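Long-range contacts in envelope glycoprotein (Thogoto virus, PDB 5XEA), which probably attaches the virus to its host-cell receptor and later drives fusion of the viral and host membranes: residues R124-W129 / M438-G443; D93-C98 / H134-D139. All coordinates share one frame; numbering follows the deposited sequence.

In the fold
Both contacts lie in the same outlying part of the chain, about 48 to 49 Å from its centre and with their own centres about 11 Å apart. Interaction 2 pairs strand 95-99 with strand 133-156 and is the more buried; its bonds are mostly backbone to backbone, and no other subunit touches it. Interaction 1 joins two loops, the one leading into strand 133-156 and the one after helix 421-437. It relies more on charged and amide side chains, and the other two subunits of the trimer reach it. Asp97 links the two: its OD2 receives Arg125 in a salt bridge and probably a hydrogen bond from Trp129, whose ring also packs on Met135.

Interaction 1 of 2, residues R124-W129 / M438-G443; sequences RRDANW and MYTKNG
The guanidinium of Arg125 meets 438-443 with its edge: Lys441 O and Gly443 O lie near its plane. NH1 reaches Gly443 O at 2.8 Å, standing above that carbonyl's plane, and Lys441 O at 2.7 Å in a weak, bent bond (130°). NH2 is held by Asp97. The guanidinium of Arg124 instead lays one face over Thr440 N while NH1 bonds Met437 O. On one face of the Tyr439 ring sits Lys441 NZ, offset toward the rim and hydrogen-bonded to Tyr439 O; Trp50 of a second subunit meets this ring edge-to-face. The Asn442 amide is turned 42° from the Asp126 carboxylate. Its OD1 takes Asp126 N on a lone pair (2.9 Å); the approach of ND2 to Asp126 OD1, in the amide plane, is suspiciously short. Thr440 OG1 lies 3.2 Å from Asp126 OD1 and 2.9 Å from Asn442 OD1. Lys441 N bonds Arg124 O (2.9 Å), and a water joins Arg124 N to Lys441 NZ. Arg124 NE is buried without a partner. Arg125 is thus divided between carbonyl oxygens of 441-443 (NH1) and the Asp97 carboxylate (NH2), which would help balance its charge, and the contact is held mainly by polar bonds.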
# COMPACT_ATOMS: atom_id res chain seq x y z
N ARG B 124 -36.63 0.90 20.00
CA ARG B 124 -36.66 -0.20 20.95
C ARG B 124 -37.55 0.20 22.13
O ARG B 124 -37.19 1.09 22.89
CB ARG B 124 -35.27 -0.57 21.44
CG ARG B 124 -35.34 -1.57 22.60
CD ARG B 124 -33.96 -1.85 23.14
NE ARG B 124 -34.01 -2.79 24.24
CZ ARG B 124 -32.94 -3.21 24.89
NH1 ARG B 124 -31.74 -2.79 24.53
NH2 ARG B 124 -33.07 -4.06 25.90
N ARG B 125 -38.69 -0.46 22.28
CA ARG B 125 -39.63 -0.13 23.35
C ARG B 125 -40.21 -1.42 23.93
O ARG B 125 -40.58 -2.32 23.17
CB ARG B 125 -40.75 0.78 22.83
CG ARG B 125 -41.70 1.31 23.90
CD ARG B 125 -42.58 2.45 23.35
NE ARG B 125 -43.57 2.89 24.33
CZ ARG B 125 -43.39 3.89 25.18
NH1 ARG B 125 -42.24 4.57 25.18
NH2 ARG B 125 -44.35 4.23 26.04
N ASP B 126 -40.28 -1.52 25.26
CA ASP B 126 -40.92 -2.67 25.89
C ASP B 126 -41.79 -2.24 27.08
O ASP B 126 -41.75 -2.83 28.16
CB ASP B 126 -39.89 -3.72 26.31
CG ASP B 126 -38.84 -3.19 27.27
OD1 ASP B 126 -38.99 -2.06 27.79
OD2 ASP B 126 -37.86 -3.93 27.51
N ALA B 127 -42.61 -1.23 26.85
CA ALA B 127 -43.50 -0.73 27.90
C ALA B 127 -44.49 -1.81 28.34
O ALA B 127 -44.87 -2.70 27.57
CB ALA B 127 -44.25 0.50 27.41
N ASN B 128 -44.91 -1.72 29.61
CA ASN B 128 -45.76 -2.71 30.28
C ASN B 128 -46.54 -2.01 31.38
O ASN B 128 -46.53 -2.46 32.52
CB ASN B 128 -44.89 -3.83 30.87
CG ASN B 128 -45.68 -5.08 31.27
OD1 ASN B 128 -46.80 -5.32 30.80
ND2 ASN B 128 -45.06 -5.92 32.10
N TRP B 129 -47.17 -0.86 31.08
CA TRP B 129 -47.67 0.00 32.13
C TRP B 129 -49.16 -0.23 32.43
O TRP B 129 -49.69 0.46 33.31
CB TRP B 129 -47.44 1.48 31.80
CG TRP B 129 -47.78 1.88 30.39
CD1 TRP B 129 -46.89 2.07 29.36
CD2 TRP B 129 -49.08 2.17 29.87
NE1 TRP B 129 -47.57 2.44 28.23
CE2 TRP B 129 -48.91 2.52 28.51
CE3 TRP B 129 -50.37 2.16 30.41
CZ2 TRP B 129 -49.98 2.84 27.69
CZ3 TRP B 129 -51.44 2.49 29.59
CH2 TRP B 129 -51.23 2.83 28.24
N MET B 438 -29.30 0.68 22.15
CA MET B 438 -28.45 0.95 23.31
C MET B 438 -29.26 1.10 24.61
O MET B 438 -28.82 0.65 25.68
CB MET B 438 -27.64 2.22 23.06
CG MET B 438 -26.59 2.43 24.10
SD MET B 438 -25.57 3.81 23.62
CE MET B 438 -24.57 3.03 22.33
N TYR B 439 -30.44 1.70 24.54
CA TYR B 439 -31.34 1.68 25.69
C TYR B 439 -32.78 1.68 25.20
O TYR B 439 -33.08 2.09 24.07
CB TYR B 439 -31.08 2.86 26.66
CG TYR B 439 -31.07 4.22 25.98
CD1 TYR B 439 -32.23 4.97 25.90
CD2 TYR B 439 -29.91 4.73 25.41
CE1 TYR B 439 -32.25 6.20 25.27
CE2 TYR B 439 -29.91 5.99 24.77
CZ TYR B 439 -31.09 6.71 24.71
OH TYR B 439 -31.14 7.94 24.10
N THR B 440 -33.67 1.20 26.06
CA THR B 440 -35.09 1.18 25.73
C THR B 440 -35.68 2.58 25.89
O THR B 440 -35.28 3.37 26.75
CB THR B 440 -35.81 0.17 26.62
OG1 THR B 440 -37.12 -0.08 26.10
CG2 THR B 440 -35.94 0.70 28.06
N LYS B 441 -36.62 2.91 25.02
CA LYS B 441 -37.26 4.22 25.03
C LYS B 441 -38.67 4.05 25.59
O LYS B 441 -39.65 4.01 24.85
CB LYS B 441 -37.27 4.84 23.60
CG LYS B 441 -35.97 4.62 22.78
CD LYS B 441 -34.89 5.66 23.07
CE LYS B 441 -33.67 5.51 22.11
NZ LYS B 441 -32.97 4.19 22.25
N ASN B 442 -38.77 3.92 26.91
CA ASN B 442 -40.02 3.55 27.59
C ASN B 442 -40.76 4.72 28.22
O ASN B 442 -41.69 4.49 29.00
CB ASN B 442 -39.76 2.50 28.66
CG ASN B 442 -39.52 1.12 28.08
OD1 ASN B 442 -39.75 0.88 26.89
ND2 ASN B 442 -39.07 0.20 28.93
N GLY B 443 -40.39 5.96 27.92
CA GLY B 443 -41.23 7.09 28.29
C GLY B 443 -42.19 7.39 27.15
O GLY B 443 -41.82 7.17 26.00
O HOH W 1 -34.51 2.84 19.92

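Interaction 2 of 2, residues D93-C98 / H134-D139; sequences DICHDC and HMCNID
A beta bulge interrupts the antiparallel pairing of strand 95-99 with strand 133-156. Cys95 faces Ile138 and Cys98 faces Cys136 as hydrogen-bonded pairs, leaving His96 and Asp97 opposite Asn137 alone. Cys95 N bonds Ile138 O (2.8 Å) and Ile138 N returns to Cys95 O; past the bulge, Cys98 N and O exchange bonds with Cys136 O and N. Asn137 spans the irregularity with both ends of its amide. Its OD1 receives Asp97 N at 2.9 Å, the donor standing 52° above the amide carbonyl plane, while ND2 meets Asp97 OD1 at 2.9 Å almost within the amide plane. Carboxylate and amide planes are 72° apart. The left-handed backbone of Asp97 turns the chain here, and Met135 SD lies against its CG at 3.9 Å. Asp97 OD2 goes to Trp129 and Arg125. Cys95, Cys98, Cys136 and Ile138 share one face of the sheet. There Cys136 SG, anti to its backbone N (chi1 172°), approaches Cys95 CB at 4.2 Å and is disulfide-bonded to Cys106. The result is an antiparallel strand pair with one extra residue taken up by a classic beta bulge, beside strand 40-56 of the larger sheet.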
# COMPACT_ATOMS: atom_id res chain seq x y z
N ASP B 93 -46.43 -4.15 10.00
CA ASP B 93 -47.15 -3.19 10.83
C ASP B 93 -46.40 -2.93 12.13
O ASP B 93 -45.75 -3.82 12.68
CB ASP B 93 -48.56 -3.71 11.15
CG ASP B 93 -49.46 -3.76 9.92
OD1 ASP B 93 -49.40 -2.82 9.09
OD2 ASP B 93 -50.22 -4.75 9.78
N ILE B 94 -46.50 -1.70 12.61
CA ILE B 94 -45.87 -1.31 13.87
C ILE B 94 -46.96 -1.15 14.93
O ILE B 94 -48.11 -0.82 14.63
CB ILE B 94 -45.02 -0.03 13.75
CG1 ILE B 94 -45.80 1.21 14.14
CG2 ILE B 94 -44.37 0.11 12.32
CD1 ILE B 94 -45.08 2.06 15.17
N CYS B 95 -46.59 -1.41 16.17
CA CYS B 95 -47.51 -1.37 17.30
C CYS B 95 -46.83 -0.57 18.39
O CYS B 95 -45.76 -0.95 18.87
CB CYS B 95 -47.84 -2.77 17.83
SG CYS B 95 -49.00 -3.70 16.84
N HIS B 96 -47.46 0.53 18.78
CA HIS B 96 -46.99 1.33 19.90
C HIS B 96 -47.92 1.10 21.09
O HIS B 96 -49.08 1.55 21.08
CB HIS B 96 -46.96 2.81 19.52
CG HIS B 96 -46.27 3.66 20.54
ND1 HIS B 96 -46.94 4.26 21.58
CD2 HIS B 96 -44.97 4.02 20.66
CE1 HIS B 96 -46.08 4.95 22.32
NE2 HIS B 96 -44.88 4.83 21.78
N ASP B 97 -47.42 0.42 22.12
CA ASP B 97 -48.12 0.27 23.40
C ASP B 97 -49.55 -0.25 23.17
O ASP B 97 -50.52 0.28 23.71
CB ASP B 97 -48.11 1.58 24.19
CG ASP B 97 -46.77 1.87 24.88
OD1 ASP B 97 -45.78 1.16 24.60
OD2 ASP B 97 -46.68 2.81 25.71
N CYS B 98 -49.67 -1.27 22.33
CA CYS B 98 -50.96 -1.90 22.05
C CYS B 98 -51.27 -2.88 23.17
O CYS B 98 -50.64 -3.94 23.26
CB CYS B 98 -50.93 -2.61 20.70
SG CYS B 98 -50.64 -1.52 19.27
N HIS B 134 -51.91 -7.31 28.96
CA HIS B 134 -50.74 -7.51 28.11
C HIS B 134 -50.46 -6.25 27.31
O HIS B 134 -51.37 -5.47 27.00
CB HIS B 134 -50.97 -8.68 27.16
CG HIS B 134 -51.18 -9.98 27.85
ND1 HIS B 134 -50.18 -10.91 27.99
CD2 HIS B 134 -52.27 -10.50 28.46
CE1 HIS B 134 -50.64 -11.96 28.64
NE2 HIS B 134 -51.91 -11.74 28.93
N MET B 135 -49.19 -6.06 26.95
CA MET B 135 -48.85 -4.91 26.13
C MET B 135 -47.86 -5.34 25.06
O MET B 135 -46.94 -6.11 25.33
CB MET B 135 -48.32 -3.76 26.99
CG MET B 135 -48.24 -2.44 26.21
SD MET B 135 -47.93 -1.01 27.24
CE MET B 135 -49.58 -0.73 27.87
N CYS B 136 -48.08 -4.85 23.85
CA CYS B 136 -47.39 -5.27 22.64
C CYS B 136 -46.70 -4.06 22.02
O CYS B 136 -47.31 -3.01 21.84
CB CYS B 136 -48.37 -5.91 21.65
SG CYS B 136 -47.73 -6.31 20.00
N ASN B 137 -45.41 -4.21 21.73
CA ASN B 137 -44.70 -3.21 20.94
C ASN B 137 -44.01 -3.92 19.80
O ASN B 137 -43.29 -4.89 20.02
CB ASN B 137 -43.69 -2.42 21.79
CG ASN B 137 -44.31 -1.21 22.47
OD1 ASN B 137 -44.58 -0.20 21.82
ND2 ASN B 137 -44.54 -1.32 23.78
N ILE B 138 -44.27 -3.45 18.57
CA ILE B 138 -43.58 -3.93 17.39
C ILE B 138 -43.05 -2.75 16.59
O ILE B 138 -43.80 -1.79 16.33
CB ILE B 138 -44.50 -4.78 16.49
CG1 ILE B 138 -45.19 -5.89 17.27
CG2 ILE B 138 -43.71 -5.34 15.28
CD1 ILE B 138 -46.09 -6.72 16.39
N ASP B 139 -41.79 -2.83 16.16
CA ASP B 139 -41.26 -1.86 15.20
C ASP B 139 -40.28 -2.57 14.29
O ASP B 139 -39.85 -3.70 14.54
CB ASP B 139 -40.61 -0.65 15.90
CG ASP B 139 -40.50 0.58 14.99
OD1 ASP B 139 -40.98 0.52 13.82
OD2 ASP B 139 -39.92 1.59 15.43